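Local atomic coordinates of DNA polymerase (Bacillus phage phi29, PDB entry 2PY5), a protein that replicates viral DNA from a protein primer as a type-B DNA polymerase, with high processivity, strand displacement and a 3'-5' proofreading exonuclease. Residues F[493-496]-F[497-501]; F[528-531]-F[532-535]; F[200-204]-F[205-209]. The protein carries 2 engineered substitutions. All coordinates share one frame; numbering follows the deposited sequence. Where two conformers were deposited one is given.

Interaction 1. Residues F[493-496]-F[497-501]; sequences KYLR and QKTYI
Lys493 and Ile501 form an antiparallel hydrogen-bonded pair. Lys493 N donates to Ile501 O at 3.0 Å, and Ile501 N returns a bond to Lys493 O at 2.9 Å. Nearer the turn, Thr499 O faces two donors: Leu495 N at 2.9 Å from Thr499 O, and Arg496 N, a weak bond at 3.4 Å. The classic beta bulge at Leu495 and Arg496 shifts the register by one. Thr499 N then closes the type II turn on Arg496 O at 3.0 Å. Thr499 OG1 also binds Gln497 O within the turn.

The aromatic contact joins Tyr494 and Tyr500. The two side chains run alongside each other; the rings are offset, with little overlap, and their planes differ by 21°. Tyr494 CE2 lies over one face of the Tyr500 ring, 3.6 Å from Tyr500 CG. Tyr494 CD2 packs at 3.3 Å on Tyr500 CB. His461 bonds the Tyr494 hydroxyl.

Two charged side chains also have partners outside the hairpin. The Arg496 chain bends at chi2 (-76°), which brings NH1 back over Leu495 O, above the carbonyl plane; NH1 also pairs with Glu239. Lys498 NZ salt-bridges Asp456, a catalytic magnesium ligand. The whole is a bulged beta hairpin beside the polymerisation active site.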
# COMPACT_ATOMS: atom_id res chain seq x y z
N LYS F 493 25.56 3.26 -2.97
CA LYS F 493 25.84 2.76 -1.64
C LYS F 493 24.55 2.23 -1.03
O LYS F 493 23.53 2.93 -0.98
CB LYS F 493 26.47 3.83 -0.74
CG LYS F 493 26.90 3.26 0.63
CD LYS F 493 27.48 4.33 1.54
CE LYS F 493 28.96 4.60 1.28
NZ LYS F 493 29.53 5.35 2.44
N TYR F 494 24.60 0.95 -0.64
CA TYR F 494 23.46 0.24 -0.07
C TYR F 494 23.78 -0.07 1.39
O TYR F 494 24.79 -0.72 1.69
CB TYR F 494 23.20 -1.08 -0.82
CG TYR F 494 22.80 -0.91 -2.26
CD1 TYR F 494 23.75 -0.60 -3.24
CD2 TYR F 494 21.48 -1.07 -2.65
CE1 TYR F 494 23.37 -0.45 -4.59
CE2 TYR F 494 21.10 -0.94 -3.99
CZ TYR F 494 22.05 -0.62 -4.94
OH TYR F 494 21.69 -0.47 -6.26
N LEU F 495 22.96 0.43 2.29
CA LEU F 495 23.21 0.24 3.72
C LEU F 495 22.40 -0.90 4.29
O LEU F 495 22.90 -1.70 5.09
CB LEU F 495 22.87 1.53 4.47
CG LEU F 495 23.61 2.79 4.06
CD1 LEU F 495 23.12 3.97 4.87
CD2 LEU F 495 25.14 2.64 4.16
N ARG F 496 21.12 -0.95 3.91
CA ARG F 496 20.15 -1.95 4.39
C ARG F 496 19.12 -2.18 3.31
O ARG F 496 19.07 -1.45 2.31
CB ARG F 496 19.42 -1.42 5.63
CG ARG F 496 20.30 -1.00 6.79
CD ARG F 496 20.81 -2.22 7.52
NE ARG F 496 21.51 -1.88 8.75
CZ ARG F 496 22.82 -1.70 8.86
NH1 ARG F 496 23.62 -1.83 7.80
NH2 ARG F 496 23.36 -1.40 10.03
N GLN F 497 18.25 -3.18 3.52
CA GLN F 497 17.05 -3.33 2.71
C GLN F 497 16.34 -1.98 2.64
O GLN F 497 16.22 -1.28 3.66
CB GLN F 497 16.10 -4.38 3.29
CG GLN F 497 16.60 -5.81 3.18
CD GLN F 497 15.96 -6.78 4.17
OE1 GLN F 497 15.66 -7.94 3.82
NE2 GLN F 497 15.76 -6.34 5.41
N LYS F 498 15.90 -1.61 1.44
CA LYS F 498 15.16 -0.37 1.20
C LYS F 498 15.91 0.90 1.59
O LYS F 498 15.27 1.93 1.77
CB LYS F 498 13.79 -0.42 1.89
CG LYS F 498 12.91 -1.55 1.36
CD LYS F 498 11.52 -1.50 1.91
CE LYS F 498 10.68 -2.64 1.36
NZ LYS F 498 10.45 -2.54 -0.11
N THR F 499 17.24 0.84 1.68
CA THR F 499 18.04 1.96 2.15
C THR F 499 19.32 2.07 1.32
O THR F 499 20.32 1.42 1.61
CB THR F 499 18.40 1.82 3.64
OG1 THR F 499 17.21 1.56 4.40
CG2 THR F 499 19.06 3.08 4.18
N TYR F 500 19.27 2.88 0.26
CA TYR F 500 20.39 3.02 -0.65
C TYR F 500 20.34 4.36 -1.38
O TYR F 500 19.32 5.04 -1.40
CB TYR F 500 20.42 1.86 -1.67
CG TYR F 500 19.28 1.85 -2.64
CD1 TYR F 500 19.39 2.51 -3.84
CD2 TYR F 500 18.09 1.17 -2.37
CE1 TYR F 500 18.38 2.51 -4.76
CE2 TYR F 500 17.06 1.18 -3.31
CZ TYR F 500 17.23 1.86 -4.49
OH TYR F 500 16.25 1.91 -5.48
N ILE F 501 21.48 4.73 -1.96
CA ILE F 501 21.58 5.89 -2.83
C ILE F 501 22.26 5.47 -4.12
O ILE F 501 23.05 4.51 -4.15
CB ILE F 501 22.35 7.08 -2.19
CG1 ILE F 501 23.77 6.70 -1.74
CG2 ILE F 501 21.57 7.63 -1.00
CD1 ILE F 501 24.55 7.81 -1.07

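Interaction 2. Residues F[528-531]-F[532-535]; sequences VKCA and GMTD. With nucleotides of chain B.
Cys530 O is gripped from two sources. Met533 N donates to Cys530 O at 3.0 Å. A water adds a longer bond and also donates to Met533 O at 2.7 Å, so it links the two carbonyls. The Met533 N bond closes a type II beta turn from Cys530 to Met533, by which the chain leaves strand 523-530. Gly532 takes a positive phi (85°) there, as glycine does readily at the third position of such a turn.

The side chains of Cys530 and Met533 pack together across the turn. Met533 CG is anti to the backbone N (chi1 -169°), and the chain bends at chi3, which curls the methyl back over Cys530. Met533 CE lies 3.7 Å and Met533 SD 3.8 Å from Cys530 CB. More loosely, Val528 CG1 lies 4.2 Å from Met533 SD. Phe572 covers both Cys530 and Met533.

The turn also meets DNA. Ala531 CB lies over the face of the guanine of DG1 of chain B, 3.5 Å from its C5. On the same side of the base, Gly532 CA stands above the exocyclic N2 of DG1 at 3.6 Å. Beyond the turn, Thr534 occupies the N-cap of helix 535-538, where OG1 weakly bonds Ile537 N.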
# COMPACT_ATOMS: atom_id res chain seq x y z
N VAL F 528 17.81 8.98 -3.73
CA VAL F 528 17.83 8.49 -2.36
C VAL F 528 16.59 7.63 -2.06
O VAL F 528 15.46 8.08 -2.28
CB VAL F 528 17.85 9.67 -1.39
CG1 VAL F 528 18.02 9.16 0.06
CG2 VAL F 528 18.96 10.67 -1.74
N LYS F 529 16.82 6.42 -1.55
CA LYS F 529 15.76 5.49 -1.12
C LYS F 529 16.05 5.03 0.29
O LYS F 529 17.12 4.48 0.58
CB LYS F 529 15.68 4.29 -2.05
CG LYS F 529 15.36 4.64 -3.47
CD LYS F 529 13.94 5.15 -3.62
CE LYS F 529 13.73 5.70 -5.00
NZ LYS F 529 13.92 4.66 -6.03
N CYS F 530 15.13 5.28 1.20
CA CYS F 530 15.28 4.84 2.59
C CYS F 530 13.88 4.78 3.16
O CYS F 530 13.20 5.80 3.24
CB CYS F 530 16.16 5.79 3.43
SG CYS F 530 16.46 5.26 5.20
N ALA F 531 13.46 3.57 3.51
CA ALA F 531 12.12 3.33 4.05
C ALA F 531 11.91 4.16 5.29
O ALA F 531 12.75 4.18 6.19
CB ALA F 531 11.94 1.85 4.36
N GLY F 532 10.79 4.88 5.32
CA GLY F 532 10.44 5.70 6.47
C GLY F 532 11.06 7.08 6.45
O GLY F 532 10.66 7.94 7.24
N MET F 533 12.03 7.31 5.57
CA MET F 533 12.66 8.61 5.47
C MET F 533 11.71 9.54 4.73
O MET F 533 11.21 9.20 3.65
CB MET F 533 14.00 8.51 4.73
CG MET F 533 14.84 9.74 4.80
SD MET F 533 16.42 9.57 3.94
CE MET F 533 17.42 8.74 5.18
N THR F 534 11.42 10.70 5.31
CA THR F 534 10.55 11.68 4.67
C THR F 534 11.33 12.42 3.60
O THR F 534 12.55 12.34 3.56
CB THR F 534 10.03 12.72 5.66
OG1 THR F 534 11.12 13.54 6.10
CG2 THR F 534 9.36 12.05 6.87
N ASP F 535 10.63 13.16 2.75
CA ASP F 535 11.29 13.94 1.69
C ASP F 535 12.19 15.04 2.25
O ASP F 535 13.26 15.29 1.71
CB ASP F 535 10.26 14.55 0.72
CG ASP F 535 9.59 13.51 -0.15
OD1 ASP F 535 10.23 12.48 -0.48
OD2 ASP F 535 8.42 13.73 -0.53
O5' DG B 1 16.22 -0.03 8.07
C5' DG B 1 15.81 0.98 9.01
C4' DG B 1 14.42 0.71 9.54
O4' DG B 1 13.48 0.62 8.44
C3' DG B 1 14.26 -0.62 10.30
O3' DG B 1 14.23 -0.44 11.74
C2' DG B 1 12.99 -1.25 9.71
C1' DG B 1 12.38 -0.12 8.89
N9 DG B 1 11.58 -0.49 7.71
C8 DG B 1 11.74 -1.58 6.88
N7 DG B 1 10.86 -1.62 5.91
C5 DG B 1 10.09 -0.48 6.11
C6 DG B 1 8.98 0.01 5.37
O6 DG B 1 8.45 -0.48 4.36
N1 DG B 1 8.48 1.19 5.92
C2 DG B 1 8.98 1.83 7.03
N2 DG B 1 8.37 2.96 7.40
N3 DG B 1 10.02 1.38 7.73
C4 DG B 1 10.52 0.22 7.21
O HOH W 1 10.59 7.26 1.94

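Interaction 3. Residues F[200-204]-F[205-209]; sequences DIITT and KKFKK. With EDO (1,2-ethanediol), chain M.
Thr203 and Lys206 cross at about a right angle where one helix gives way to the next. Thr203 is the N-cap of helix 204-210, and its OG1 accepts from Lys206 N at 3.2 Å. The bond is nearly straight, at 164°. Thr203 OG1 also donates to Ile202 O at 2.6 Å, in the carbonyl plane and on a lone pair. The hydroxyl thus ties the last turn of helix 190-202 to the first turn of its successor. Its chi1 of 77° holds OG1 between the backbone N and the carbonyl carbon, from where it serves both partners. Thr203 itself has positive phi, which breaks the first helix. Lys206 CB rests 3.5 Å from Thr203 OG1 and 3.3 Å from Ile202 O.

Ile202, at the end of the first helix, reaches the second: Ile202 CD1 packs 3.7 Å from Phe207 CA and comes obliquely to the ring. The Phe207 ring lies against helix 190-202, packing on Leu195 and Phe198, and Lys199 makes a cation-pi contact with it.

Thr204 and Lys208 sit one helical turn apart and cross obliquely. Thr204 CG2 and Lys208 CE are 3.3 Å apart, short for two carbons, so the modelled lysine end may be imprecise. The backbone beside them is regular, with Lys208 N bonded to Thr204 O. This joint belongs to the region used for DNA and terminal-protein binding. A 1,2-ethanediol, probably from the crystallisation liquor, donates through O1 to Lys208 O at 2.6 Å.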
# COMPACT_ATOMS: atom_id res chain seq x y z
N ASP F 200 -17.48 -8.21 -12.52
CA ASP F 200 -18.28 -7.78 -13.69
C ASP F 200 -17.82 -8.54 -14.93
O ASP F 200 -18.66 -8.95 -15.77
CB ASP F 200 -18.11 -6.28 -13.98
CG ASP F 200 -18.84 -5.38 -12.98
OD1 ASP F 200 -19.65 -5.86 -12.16
OD2 ASP F 200 -18.56 -4.16 -13.02
N ILE F 201 -16.51 -8.71 -15.07
CA ILE F 201 -15.93 -9.27 -16.30
C ILE F 201 -16.03 -10.78 -16.35
O ILE F 201 -16.38 -11.33 -17.40
CB ILE F 201 -14.48 -8.80 -16.48
CG1 ILE F 201 -14.45 -7.29 -16.76
CG2 ILE F 201 -13.79 -9.57 -17.63
CD1 ILE F 201 -15.29 -6.86 -17.95
N ILE F 202 -15.74 -11.45 -15.24
CA ILE F 202 -15.83 -12.92 -15.24
C ILE F 202 -17.24 -13.43 -14.93
O ILE F 202 -17.55 -14.57 -15.25
CB ILE F 202 -14.77 -13.59 -14.33
CG1 ILE F 202 -15.12 -13.47 -12.85
CG2 ILE F 202 -13.40 -13.00 -14.63
CD1 ILE F 202 -14.52 -14.64 -12.02
N THR F 203 -18.09 -12.53 -14.41
CA THR F 203 -19.46 -12.77 -13.91
C THR F 203 -19.46 -13.33 -12.51
O THR F 203 -18.62 -14.16 -12.16
CB THR F 203 -20.35 -13.69 -14.82
OG1 THR F 203 -19.98 -15.07 -14.64
CG2 THR F 203 -20.25 -13.28 -16.28
N THR F 204 -20.42 -12.88 -11.70
CA THR F 204 -20.57 -13.37 -10.34
C THR F 204 -20.86 -14.88 -10.32
O THR F 204 -20.37 -15.57 -9.46
CB THR F 204 -21.68 -12.59 -9.59
OG1 THR F 204 -21.22 -11.26 -9.31
CG2 THR F 204 -22.03 -13.27 -8.28
N LYS F 205 -21.64 -15.37 -11.28
CA LYS F 205 -21.92 -16.80 -11.40
C LYS F 205 -20.62 -17.60 -11.44
O LYS F 205 -20.43 -18.56 -10.68
CB LYS F 205 -22.75 -17.08 -12.65
CG LYS F 205 -23.15 -18.54 -12.83
CD LYS F 205 -24.09 -18.70 -14.02
CE LYS F 205 -24.53 -20.15 -14.20
NZ LYS F 205 -25.37 -20.65 -13.07
N LYS F 206 -19.71 -17.21 -12.34
CA LYS F 206 -18.43 -17.91 -12.45
C LYS F 206 -17.60 -17.70 -11.20
O LYS F 206 -16.99 -18.65 -10.69
CB LYS F 206 -17.64 -17.45 -13.68
CG LYS F 206 -16.31 -18.22 -13.86
CD LYS F 206 -15.64 -17.98 -15.21
CE LYS F 206 -14.30 -18.73 -15.30
NZ LYS F 206 -13.48 -18.27 -16.49
N PHE F 207 -17.55 -16.47 -10.69
CA PHE F 207 -16.75 -16.17 -9.50
C PHE F 207 -17.12 -17.12 -8.35
O PHE F 207 -16.24 -17.69 -7.71
CB PHE F 207 -16.95 -14.71 -9.07
CG PHE F 207 -15.99 -14.27 -8.01
CD1 PHE F 207 -14.86 -13.53 -8.34
CD2 PHE F 207 -16.20 -14.60 -6.68
CE1 PHE F 207 -13.96 -13.12 -7.35
CE2 PHE F 207 -15.30 -14.21 -5.70
CZ PHE F 207 -14.18 -13.48 -6.04
N LYS F 208 -18.42 -17.29 -8.10
CA LYS F 208 -18.89 -18.15 -7.02
C LYS F 208 -18.51 -19.62 -7.23
O LYS F 208 -18.24 -20.34 -6.27
CB LYS F 208 -20.41 -18.04 -6.88
CG LYS F 208 -20.88 -16.68 -6.40
CD LYS F 208 -22.39 -16.63 -6.43
CE LYS F 208 -22.92 -15.35 -5.86
NZ LYS F 208 -24.31 -15.10 -6.38
N LYS F 209 -18.49 -20.04 -8.47
CA LYS F 209 -18.18 -21.43 -8.81
C LYS F 209 -16.70 -21.71 -8.62
O LYS F 209 -16.33 -22.74 -8.03
CB LYS F 209 -18.59 -21.71 -10.25
CG LYS F 209 -18.50 -23.16 -10.67
CD LYS F 209 -19.20 -23.38 -12.00
CE LYS F 209 -19.25 -24.85 -12.39
NZ LYS F 209 -20.19 -25.06 -13.53
C1 EDO M . -19.69 -18.65 -3.24
O1 EDO M . -19.39 -19.85 -3.96
C2 EDO M . -18.40 -17.94 -2.82
O2 EDO M . -17.77 -17.23 -3.89

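Interactions 1 and 2 are neighbours in one antiparallel sheet, with centres 10 Å apart. Strands 499-509 and 523-530 join them: Tyr500 N lies 2.7 Å from Lys529 O, and Lys498 O lies 3.0 Å from Ala531 N, both probable hydrogen bonds. Both meet the bound strand, Lys498 on a guanine and Ala531 on DG1 of chain B. Lys529 stabilises the primer terminus; Lys498 and Tyr500 probably help bind template-primer. Interaction 3 precedes both in the chain and lies on the opposite side of its centre, about 44 Å from interaction 1 and 41 Å from interaction 2 between centres. Its nearest atom is about 11 Å from the bound DNA.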